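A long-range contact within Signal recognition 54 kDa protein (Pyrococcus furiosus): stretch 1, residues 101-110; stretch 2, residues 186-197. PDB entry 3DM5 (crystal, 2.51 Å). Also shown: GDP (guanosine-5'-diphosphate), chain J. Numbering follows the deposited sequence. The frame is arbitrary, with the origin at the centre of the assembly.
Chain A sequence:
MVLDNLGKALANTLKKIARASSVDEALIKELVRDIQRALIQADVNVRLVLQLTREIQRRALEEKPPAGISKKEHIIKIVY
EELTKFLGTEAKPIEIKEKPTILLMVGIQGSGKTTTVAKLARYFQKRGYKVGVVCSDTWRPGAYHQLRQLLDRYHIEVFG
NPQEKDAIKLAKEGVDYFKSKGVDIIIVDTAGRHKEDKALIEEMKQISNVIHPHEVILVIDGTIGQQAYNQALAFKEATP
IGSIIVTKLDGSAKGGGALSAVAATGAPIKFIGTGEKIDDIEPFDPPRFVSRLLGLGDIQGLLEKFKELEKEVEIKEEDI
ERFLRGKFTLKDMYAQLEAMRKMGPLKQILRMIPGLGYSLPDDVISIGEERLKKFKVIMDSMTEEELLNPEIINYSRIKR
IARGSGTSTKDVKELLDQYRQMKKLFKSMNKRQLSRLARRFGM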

# COMPACT_ATOMS: atom_id res chain seq x y z
N THR A 101 -5.67 -30.14 -37.34
CA THR A 101 -4.61 -29.20 -37.03
C THR A 101 -4.10 -29.58 -35.65
O THR A 101 -4.87 -29.60 -34.67
CB THR A 101 -5.07 -27.75 -37.06
OG1 THR A 101 -5.55 -27.43 -38.37
CG2 THR A 101 -3.91 -26.81 -36.72
N ILE A 102 -2.81 -29.94 -35.58
CA ILE A 102 -2.22 -30.45 -34.35
C ILE A 102 -1.38 -29.42 -33.61
O ILE A 102 -0.47 -28.78 -34.19
CB ILE A 102 -1.40 -31.72 -34.60
CG1 ILE A 102 -2.31 -32.84 -35.12
CG2 ILE A 102 -0.70 -32.15 -33.34
CD1 ILE A 102 -1.53 -34.02 -35.68
N LEU A 103 -1.71 -29.23 -32.33
CA LEU A 103 -1.04 -28.25 -31.49
C LEU A 103 -0.31 -29.00 -30.39
O LEU A 103 -0.93 -29.78 -29.64
CB LEU A 103 -2.04 -27.25 -30.91
CG LEU A 103 -2.95 -26.56 -31.93
CD1 LEU A 103 -3.93 -25.62 -31.23
CD2 LEU A 103 -2.14 -25.83 -32.99
N LEU A 104 0.99 -28.78 -30.31
CA LEU A 104 1.80 -29.51 -29.35
C LEU A 104 2.17 -28.56 -28.21
O LEU A 104 2.79 -27.52 -28.44
CB LEU A 104 3.05 -30.11 -30.03
CG LEU A 104 4.15 -30.68 -29.14
CD1 LEU A 104 3.69 -31.97 -28.49
CD2 LEU A 104 5.40 -30.92 -29.98
N MET A 105 1.77 -28.92 -26.99
CA MET A 105 1.96 -28.04 -25.83
C MET A 105 3.09 -28.50 -24.92
O MET A 105 3.12 -29.64 -24.49
CB MET A 105 0.67 -27.95 -25.01
CG MET A 105 -0.56 -27.85 -25.88
SD MET A 105 -0.71 -26.24 -26.63
CE MET A 105 -1.20 -25.29 -25.19
N VAL A 106 4.02 -27.59 -24.63
CA VAL A 106 5.17 -27.90 -23.79
C VAL A 106 5.25 -26.89 -22.66
O VAL A 106 4.70 -25.79 -22.76
CB VAL A 106 6.50 -27.96 -24.64
CG1 VAL A 106 6.42 -29.07 -25.63
CG2 VAL A 106 6.70 -26.70 -25.40
N GLY A 107 5.90 -27.26 -21.56
CA GLY A 107 5.98 -26.40 -20.39
C GLY A 107 6.43 -27.12 -19.13
O GLY A 107 6.24 -28.32 -18.98
N ILE A 108 7.01 -26.38 -18.20
CA ILE A 108 7.50 -27.01 -16.98
C ILE A 108 6.40 -27.10 -15.93
O ILE A 108 5.34 -26.47 -16.09
CB ILE A 108 8.74 -26.29 -16.44
CG1 ILE A 108 8.38 -25.11 -15.55
CG2 ILE A 108 9.59 -25.77 -17.57
CD1 ILE A 108 9.49 -24.10 -15.53
N GLN A 109 6.63 -27.91 -14.89
CA GLN A 109 5.65 -28.06 -13.81
C GLN A 109 5.27 -26.70 -13.22
O GLN A 109 6.14 -25.86 -12.97
CB GLN A 109 6.18 -29.00 -12.71
N GLY A 110 3.98 -26.49 -13.02
CA GLY A 110 3.49 -25.21 -12.50
C GLY A 110 3.56 -24.03 -13.46
O GLY A 110 3.58 -22.87 -13.05
N ILE A 186 -6.53 -31.23 -32.69
CA ILE A 186 -5.95 -32.07 -31.65
C ILE A 186 -4.92 -31.28 -30.84
O ILE A 186 -3.97 -30.71 -31.42
CB ILE A 186 -5.27 -33.31 -32.22
CG1 ILE A 186 -6.21 -34.04 -33.18
CG2 ILE A 186 -4.86 -34.24 -31.09
CD1 ILE A 186 -5.55 -35.23 -33.87
N ILE A 187 -5.10 -31.25 -29.52
CA ILE A 187 -4.15 -30.60 -28.62
C ILE A 187 -3.43 -31.65 -27.82
O ILE A 187 -4.05 -32.46 -27.15
CB ILE A 187 -4.85 -29.63 -27.67
CG1 ILE A 187 -5.44 -28.48 -28.47
CG2 ILE A 187 -3.84 -29.11 -26.66
CD1 ILE A 187 -6.74 -28.01 -27.99
N VAL A 188 -2.10 -31.63 -27.91
CA VAL A 188 -1.25 -32.64 -27.29
C VAL A 188 -0.48 -32.06 -26.11
O VAL A 188 0.29 -31.11 -26.26
CB VAL A 188 -0.23 -33.22 -28.29
CG1 VAL A 188 0.38 -34.49 -27.71
CG2 VAL A 188 -0.89 -33.48 -29.65
N ASP A 189 -0.73 -32.65 -24.95
CA ASP A 189 -0.21 -32.21 -23.67
C ASP A 189 0.97 -33.10 -23.32
O ASP A 189 0.78 -34.25 -22.91
CB ASP A 189 -1.32 -32.36 -22.61
CG ASP A 189 -0.84 -32.04 -21.19
OD1 ASP A 189 -0.06 -31.08 -21.03
OD2 ASP A 189 -1.24 -32.74 -20.25
N THR A 190 2.18 -32.59 -23.50
CA THR A 190 3.38 -33.37 -23.28
C THR A 190 3.79 -33.35 -21.83
O THR A 190 3.17 -32.67 -21.02
CB THR A 190 4.53 -32.86 -24.12
OG1 THR A 190 4.79 -31.49 -23.78
CG2 THR A 190 4.16 -32.94 -25.58
N ALA A 191 4.82 -34.12 -21.50
CA ALA A 191 5.30 -34.22 -20.14
C ALA A 191 6.05 -32.96 -19.75
O ALA A 191 6.90 -32.48 -20.49
CB ALA A 191 6.19 -35.43 -20.01
N GLY A 192 5.75 -32.44 -18.57
CA GLY A 192 6.51 -31.32 -18.05
C GLY A 192 7.83 -31.81 -17.51
O GLY A 192 8.12 -33.01 -17.56
N ARG A 193 8.65 -30.90 -17.01
CA ARG A 193 9.83 -31.26 -16.25
C ARG A 193 9.98 -30.17 -15.21
O ARG A 193 9.18 -29.24 -15.18
CB ARG A 193 11.07 -31.36 -17.14
CG ARG A 193 10.87 -32.18 -18.41
CD ARG A 193 12.00 -33.18 -18.61
NE ARG A 193 13.24 -32.69 -18.01
CZ ARG A 193 14.14 -33.47 -17.43
NH1 ARG A 193 13.93 -34.79 -17.37
NH2 ARG A 193 15.24 -32.95 -16.90
N HIS A 194 10.99 -30.28 -14.34
CA HIS A 194 11.15 -29.28 -13.29
C HIS A 194 11.57 -27.92 -13.83
O HIS A 194 10.96 -26.90 -13.50
CB HIS A 194 12.09 -29.75 -12.19
CG HIS A 194 11.38 -30.13 -10.93
ND1 HIS A 194 10.81 -31.36 -10.73
CD2 HIS A 194 11.15 -29.41 -9.80
CE1 HIS A 194 10.26 -31.40 -9.53
NE2 HIS A 194 10.45 -30.23 -8.95
N LYS A 195 12.62 -27.89 -14.64
CA LYS A 195 13.00 -26.66 -15.30
C LYS A 195 13.05 -26.86 -16.80
O LYS A 195 12.84 -27.97 -17.31
CB LYS A 195 14.33 -26.13 -14.77
CG LYS A 195 15.15 -27.18 -14.03
CD LYS A 195 16.35 -26.56 -13.35
CE LYS A 195 15.97 -25.84 -12.06
NZ LYS A 195 17.19 -25.33 -11.35
N GLU A 196 13.29 -25.76 -17.51
CA GLU A 196 13.40 -25.82 -18.95
C GLU A 196 14.84 -26.11 -19.31
O GLU A 196 15.56 -25.25 -19.82
CB GLU A 196 12.91 -24.53 -19.60
CG GLU A 196 13.04 -24.55 -21.11
CD GLU A 196 12.42 -23.34 -21.77
OE1 GLU A 196 11.53 -22.70 -21.16
OE2 GLU A 196 12.82 -23.03 -22.90
N ASP A 197 15.27 -27.33 -19.03
CA ASP A 197 16.66 -27.71 -19.26
C ASP A 197 16.85 -28.36 -20.63
O ASP A 197 15.89 -28.51 -21.38
CB ASP A 197 17.15 -28.62 -18.14
CG ASP A 197 16.21 -29.78 -17.87
OD1 ASP A 197 15.42 -30.14 -18.77
OD2 ASP A 197 16.25 -30.33 -16.75
PB GDP J . 0.90 -27.74 -14.53
O1B GDP J . 1.51 -26.40 -14.76
O2B GDP J . 1.89 -28.59 -13.76
O3B GDP J . 0.55 -28.37 -15.86
O3A GDP J . -0.36 -27.66 -13.53
PA GDP J . -1.66 -26.73 -13.65
O1A GDP J . -2.73 -27.18 -12.70
O2A GDP J . -2.20 -26.68 -15.05
O5' GDP J . -1.11 -25.31 -13.14
C5' GDP J . -0.69 -25.25 -11.78
C4' GDP J . -1.46 -24.17 -11.02
O4' GDP J . -1.51 -22.90 -11.71
C3' GDP J . -2.90 -24.59 -10.76
O3' GDP J . -3.15 -24.25 -9.40
C2' GDP J . -3.71 -23.74 -11.72
O2' GDP J . -4.97 -23.38 -11.20
C1' GDP J . -2.89 -22.48 -11.81
N9 GDP J . -3.08 -21.72 -13.06
C8 GDP J . -2.89 -22.11 -14.33
N7 GDP J . -3.14 -21.08 -15.19
C5 GDP J . -3.49 -20.01 -14.45
C6 GDP J . -3.88 -18.60 -14.68
O6 GDP J . -3.95 -18.10 -15.83
N1 GDP J . -4.17 -17.86 -13.60
C2 GDP J . -4.10 -18.33 -12.35
N2 GDP J . -4.41 -17.51 -11.32
N3 GDP J . -3.74 -19.59 -12.06
C4 GDP J . -3.44 -20.45 -13.05
O HOH W 1 6.19 -30.00 -21.82

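Two parallel strands, paired from Ile102 with Ile186 to Met105 with Asp189, are laced by a regular ladder. Ile186 N donates to Thr101 O (3.1 Å), Leu103 N to Ile186 O (2.9 Å), Val188 N to Leu103 O (2.8 Å) and Met105 N to Val188 O (2.7 Å). Alternate residues thus spend their amides and carbonyls on the partner strand, while side chains sort by face: Ile102, Leu104, Ile186 and Val188 on one, Leu103, Met105, Ile187 and Asp189 on the other. Apart from Asp189, the apolar types suit these largely buried faces, as in Ile102 CG2 to Val188 CG2 at 3.9 Å and Met105 CG to Ile187 CG2 at 3.6 Å.

Thr190 N continues the ladder to Met105 O (3.3 Å), and its hydroxyl adds a second bond to the same carbonyl: Thr190 OG1 to Met105 O, 2.6 Å, the p rotamer bringing the hydroxyl there. A water then closes the gap: it accepts from Gly107 N (2.8 Å) and donates to Thr190 OG1 (2.8 Å) and Ala191 O (2.9 Å).

Beyond it, Gly192 CA lies 3.2 Å from Gly107 O; a CB on Gly192 would sit tightly against that oxygen. Gln109 N donates to Arg193 O (2.9 Å), and Ile108 packs over the 193-196 backbone. Finally, Gly110, whose positive phi favours glycine, donates from Gly110 N to GDP O2B (3.1 Å).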